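Local coordinates for DUF3809 domain-containing protein (Deinococcus radiodurans, PDB 3NQN) that is of unknown function but binds calcium ions in the crystal and may form a two-fold symmetric dimer, at the interface of chains A and B. Residues are numbered along the deposited sequence; one frame, centred on the assembly and turned at random. Chains: chain A/B, uncharacterized protein.

Contact 1: the interface of chains A and B. Residues chain A 56-57, 127-128, 131-132; chain B 56-57, 128, 131-132.
Near the start of the long C-terminal helix of each chain, A:Phe128 and B:Phe128 meet in an aromatic stack where the two helices come together. The rings are nearly parallel, 10° between planes, with 4.3 Å between the ring centroids. They are slipped rather than eclipsed: B:Phe128 CE1 lies over the rim of the A:Phe128 ring, 3.2 Å from its CD1. Against the opposite face of A:Phe128 lies the proline ring of B:Pro57, with CD 4.0 Å above the plane and also toward the rim. At the edge, in the ring plane, the methyl CG2 of B:Val132 comes within 3.4 Å of A:Phe128 CE1. Proline and valine suit these places because they are stiff, compact and apolar. The CG2 methyl of B:Val56 touches the ring's far end, crossing it at about a right angle. The carbonyl O of A:Pro57 lies in the plane of B:Phe128 at its edge, 3.2 Å from CE2, where the slightly positive ring hydrogens would probably favour an oxygen; in the twin contact B:Pro57 O nears A:Phe128 CE2.

The match between the chains is approximate. B:Phe128 holds CG anti to the backbone N (chi1 -172°), whereas A:Phe128 is turned to -145°. The residue 131 side chains, selenomethionine here, also differ, and methionine is flexible enough to fit both settings: B:Met131 brings CG to 3.4 Å from A:Phe128 CD1, while A:Met131 offers CB, 3.7 Å from B:Phe128 CD1, and rests its selenium near B:Phe128 CB. An alanine in place of A:Phe128 would probably leave B:Phe128 without its stacking partner and open a gap between it and B:Pro57, with B:Val132 CG2 losing its edge contact. No hydrogen bond or salt bridge crosses this patch, so shape and apolar burial carry it. The stack joins the helices at the two-fold axis and may hold the chains together as a dimer, although the structure alone does not show pairing in solution.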
loop_
_atom_site.group_PDB
_atom_site.type_symbol
_atom_site.label_atom_id
_atom_site.label_comp_id
_atom_site.label_asym_id
_atom_site.label_seq_id
_atom_site.Cartn_x
_atom_site.Cartn_y
_atom_site.Cartn_z
ATOM N N VAL A 56 1.008 12.108 4.857
ATOM C CA VAL A 56 0.234 13.295 4.574
ATOM C C VAL A 56 -1.037 13.246 5.378
ATOM O O VAL A 56 -1.433 12.170 5.863
ATOM C CB VAL A 56 -0.086 13.454 3.056
ATOM C CG1 VAL A 56 1.201 13.551 2.253
ATOM C CG2 VAL A 56 -0.965 12.293 2.545
ATOM N N PRO A 57 -1.694 14.401 5.536
ATOM C CA PRO A 57 -2.924 14.399 6.306
ATOM C C PRO A 57 -4.023 13.542 5.686
ATOM O O PRO A 57 -4.151 13.456 4.458
ATOM C CB PRO A 57 -3.345 15.887 6.315
ATOM C CG PRO A 57 -2.071 16.642 6.107
ATOM C CD PRO A 57 -1.231 15.778 5.221
ATOM N N ALA A 127 -3.046 23.352 -2.944
ATOM C CA ALA A 127 -2.853 22.895 -1.556
ATOM C C ALA A 127 -2.322 21.458 -1.519
ATOM O O ALA A 127 -1.452 21.127 -0.706
ATOM C CB ALA A 127 -4.161 22.991 -0.778
ATOM N N PHE A 128 -2.829 20.616 -2.416
ATOM C CA PHE A 128 -2.398 19.223 -2.466
ATOM C C PHE A 128 -0.939 19.094 -2.905
ATOM O O PHE A 128 -0.166 18.351 -2.292
ATOM C CB PHE A 128 -3.305 18.399 -3.382
ATOM C CG PHE A 128 -3.511 17.013 -2.902
ATOM C CD1 PHE A 128 -4.486 16.743 -1.967
ATOM C CD2 PHE A 128 -2.677 15.989 -3.312
ATOM C CE1 PHE A 128 -4.658 15.464 -1.480
ATOM C CE2 PHE A 128 -2.838 14.707 -2.823
ATOM C CZ PHE A 128 -3.827 14.442 -1.910
HETATM N N MSE A 131 1.621 20.331 -0.153
HETATM C CA MSE A 131 1.729 19.415 0.973
HETATM C C MSE A 131 2.421 18.089 0.578
HETATM O O MSE A 131 3.228 17.558 1.351
HETATM C CB MSE A 131 0.343 19.170 1.575
HETATM C CG MSE A 131 0.273 19.493 3.055
HETATM SE SE MSE A 131 -1.257 20.639 3.467
HETATM C CE MSE A 131 -0.931 22.096 2.195
ATOM N N VAL A 132 2.139 17.579 -0.627
ATOM C CA VAL A 132 2.784 16.322 -1.076
ATOM C C VAL A 132 4.290 16.479 -1.328
ATOM O O VAL A 132 5.065 15.603 -0.942
ATOM C CB VAL A 132 2.111 15.701 -2.328
ATOM C CG1 VAL A 132 2.956 14.517 -2.863
ATOM C CG2 VAL A 132 0.684 15.245 -2.007
ATOM N N VAL B 56 -5.428 10.438 -6.197
ATOM C CA VAL B 56 -5.177 11.833 -5.886
ATOM C C VAL B 56 -3.992 12.343 -6.664
ATOM O O VAL B 56 -3.195 11.561 -7.155
ATOM C CB VAL B 56 -4.957 12.061 -4.359
ATOM C CG1 VAL B 56 -6.179 11.555 -3.579
ATOM C CG2 VAL B 56 -3.682 11.381 -3.872
ATOM N N PRO B 57 -3.913 13.670 -6.849
ATOM C CA PRO B 57 -2.785 14.273 -7.534
ATOM C C PRO B 57 -1.436 13.859 -6.921
ATOM O O PRO B 57 -1.323 13.717 -5.688
ATOM C CB PRO B 57 -3.000 15.779 -7.312
ATOM C CG PRO B 57 -4.471 15.925 -7.102
ATOM C CD PRO B 57 -4.919 14.670 -6.436
ATOM N N PHE B 128 -6.590 21.065 1.681
ATOM C CA PHE B 128 -6.041 19.731 1.501
ATOM C C PHE B 128 -7.039 18.657 1.918
ATOM O O PHE B 128 -7.211 17.679 1.218
ATOM C CB PHE B 128 -4.749 19.543 2.299
ATOM C CG PHE B 128 -4.042 18.252 1.991
ATOM C CD1 PHE B 128 -3.163 18.170 0.925
ATOM C CD2 PHE B 128 -4.291 17.104 2.739
ATOM C CE1 PHE B 128 -2.531 16.973 0.609
ATOM C CE2 PHE B 128 -3.660 15.904 2.429
ATOM C CZ PHE B 128 -2.786 15.838 1.363
HETATM N N MSE B 131 -9.939 17.983 -0.618
HETATM C CA MSE B 131 -9.500 17.224 -1.794
HETATM C C MSE B 131 -9.468 15.731 -1.487
HETATM O O MSE B 131 -9.951 14.919 -2.279
HETATM C CB MSE B 131 -8.105 17.669 -2.239
HETATM C CG MSE B 131 -7.516 16.830 -3.395
HETATM SE SE MSE B 131 -8.153 17.384 -5.152
HETATM C CE MSE B 131 -6.912 18.839 -5.455
ATOM N N VAL B 132 -8.858 15.372 -0.358
ATOM C CA VAL B 132 -8.770 13.973 0.047
ATOM C C VAL B 132 -10.175 13.406 0.255
ATOM O O VAL B 132 -10.476 12.285 -0.166
ATOM C CB VAL B 132 -7.960 13.803 1.352
ATOM C CG1 VAL B 132 -8.007 12.324 1.834
ATOM C CG2 VAL B 132 -6.529 14.249 1.147
#

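Contact 2: the interface of chains A and B. Residues chain A 87-89, 115-116, 132; chain B 58-60.
The flat groups of this patch are peptide units, not rings, and the carbonyls of B:Leu58 and B:Leu59 each receive a backbone N-H from chain A. Over the face of the B:Leu59 carbonyl stands A:Ala89 N, 48° out of its plane and 3.0 Å from O. Nearer the plane of the B:Leu58 carbonyl, tilted 21° from it, A:Ala116 N makes a short bond of 2.6 Å to O. A:Ala89 CB lies 3.7 Å from B:Leu58 O. Alanine suits both donor positions, since a small side chain lets the backbones draw close.

Beside these bonds lies an apolar cluster. B:Leu58 points CD1 at A:Leu115 CD1, 3.8 Å away, branch tip to branch tip. A:Val132 has CG1 anti to the backbone N (chi1 172°), which carries this methyl to 3.9 Å from B:Leu58 CB and 4.0 Å from B:Leu59 CD2. B:Leu58 thus packs between A:Leu115 and A:Val132, and leucine's branched end reaches both. B:Gly60 has a positive phi that glycine accepts readily, and its bare CA packs 4.0 Å from A:Ala116 CB; it also forms an antiparallel beta bridge with A:Arg88. B:Leu58 too has positive phi, less common for a leucine, in this same turn. The turn joining strands 47-56 and 60-73 of chain B fits against the chain A segments just before strand 90-99 and just after strand 104-114, with helix 122-153 alongside through A:Val132.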
loop_
_atom_site.group_PDB
_atom_site.type_symbol
_atom_site.label_atom_id
_atom_site.label_comp_id
_atom_site.label_asym_id
_atom_site.label_seq_id
_atom_site.Cartn_x
_atom_site.Cartn_y
_atom_site.Cartn_z
ATOM N N GLU A 87 1.427 4.960 -12.283
ATOM C CA GLU A 87 0.093 4.882 -11.641
ATOM C C GLU A 87 0.121 5.397 -10.205
ATOM O O GLU A 87 -0.897 5.849 -9.671
ATOM C CB GLU A 87 -0.406 3.442 -11.651
ATOM C CG GLU A 87 0.327 2.554 -10.685
ATOM C CD GLU A 87 0.280 1.119 -11.073
ATOM O OE1 GLU A 87 -0.769 0.674 -11.599
ATOM O OE2 GLU A 87 1.298 0.429 -10.862
ATOM N N ARG A 88 1.271 5.270 -9.557
ATOM C CA ARG A 88 1.425 5.783 -8.219
ATOM C C ARG A 88 2.836 6.214 -8.005
ATOM O O ARG A 88 3.721 5.755 -8.684
ATOM C CB ARG A 88 0.996 4.764 -7.167
ATOM C CG ARG A 88 1.741 3.470 -7.196
ATOM C CD ARG A 88 1.468 2.668 -5.924
ATOM N NE ARG A 88 2.130 1.365 -5.951
ATOM C CZ ARG A 88 2.410 0.634 -4.869
ATOM N NH1 ARG A 88 2.126 1.084 -3.648
ATOM N NH2 ARG A 88 3.008 -0.531 -5.007
ATOM N N ALA A 89 3.027 7.131 -7.063
ATOM C CA ALA A 89 4.345 7.654 -6.723
ATOM C C ALA A 89 5.287 6.532 -6.307
ATOM O O ALA A 89 4.866 5.543 -5.718
ATOM C CB ALA A 89 4.231 8.679 -5.622
ATOM N N LEU A 115 6.835 11.502 -8.780
ATOM C CA LEU A 115 5.417 11.737 -8.553
ATOM C C LEU A 115 4.574 11.442 -9.779
ATOM O O LEU A 115 5.033 11.566 -10.900
ATOM C CB LEU A 115 5.185 13.180 -8.091
ATOM C CG LEU A 115 5.918 13.543 -6.792
ATOM C CD1 LEU A 115 5.571 14.988 -6.343
ATOM C CD2 LEU A 115 5.593 12.542 -5.693
ATOM N N ALA A 116 3.335 11.032 -9.539
ATOM C CA ALA A 116 2.389 10.701 -10.604
ATOM C C ALA A 116 1.605 11.943 -11.007
ATOM O O ALA A 116 1.070 12.013 -12.110
ATOM C CB ALA A 116 1.432 9.591 -10.125
ATOM N N VAL A 132 2.139 17.579 -0.627
ATOM C CA VAL A 132 2.784 16.322 -1.076
ATOM C C VAL A 132 4.290 16.479 -1.328
ATOM O O VAL A 132 5.065 15.603 -0.942
ATOM C CB VAL A 132 2.111 15.701 -2.328
ATOM C CG1 VAL A 132 2.956 14.517 -2.863
ATOM C CG2 VAL A 132 0.684 15.245 -2.007
ATOM N N LEU B 58 -0.447 13.673 -7.789
ATOM C CA LEU B 58 0.969 13.418 -7.397
ATOM C C LEU B 58 1.227 12.032 -6.796
ATOM O O LEU B 58 2.148 11.342 -7.228
ATOM C CB LEU B 58 1.507 14.524 -6.487
ATOM C CG LEU B 58 1.343 15.970 -7.018
ATOM C CD1 LEU B 58 2.264 16.900 -6.263
ATOM C CD2 LEU B 58 1.605 16.069 -8.529
ATOM N N LEU B 59 0.430 11.626 -5.811
ATOM C CA LEU B 59 0.574 10.274 -5.235
ATOM C C LEU B 59 -0.071 9.230 -6.134
ATOM O O LEU B 59 0.322 8.085 -6.118
ATOM C CB LEU B 59 -0.025 10.196 -3.845
ATOM C CG LEU B 59 0.600 11.063 -2.762
ATOM C CD1 LEU B 59 -0.186 10.928 -1.486
ATOM C CD2 LEU B 59 2.055 10.682 -2.539
ATOM N N GLY B 60 -1.063 9.645 -6.932
ATOM C CA GLY B 60 -1.752 8.731 -7.836
ATOM C C GLY B 60 -2.708 7.808 -7.093
ATOM O O GLY B 60 -3.457 8.247 -6.213
#

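Contact 1 and contact 2 lie about 11 Å apart, measured between the centres of their C-alpha atoms, and share A:Val132 on helix 122-153. Contact 1 is an apolar junction of helices, whereas contact 2 adds directional backbone bonds at a turn. The chain B segment that begins in contact 1 with B:Val56 and B:Pro57 runs straight on into contact 2, so the two patches probably act as one continuous interface. Contact 1 straddles the two-fold axis and contains both halves of the symmetric arrangement, while contact 2 recurs with the chains exchanged; together they could fix the angle between protomers, if this pair is the biological assembly.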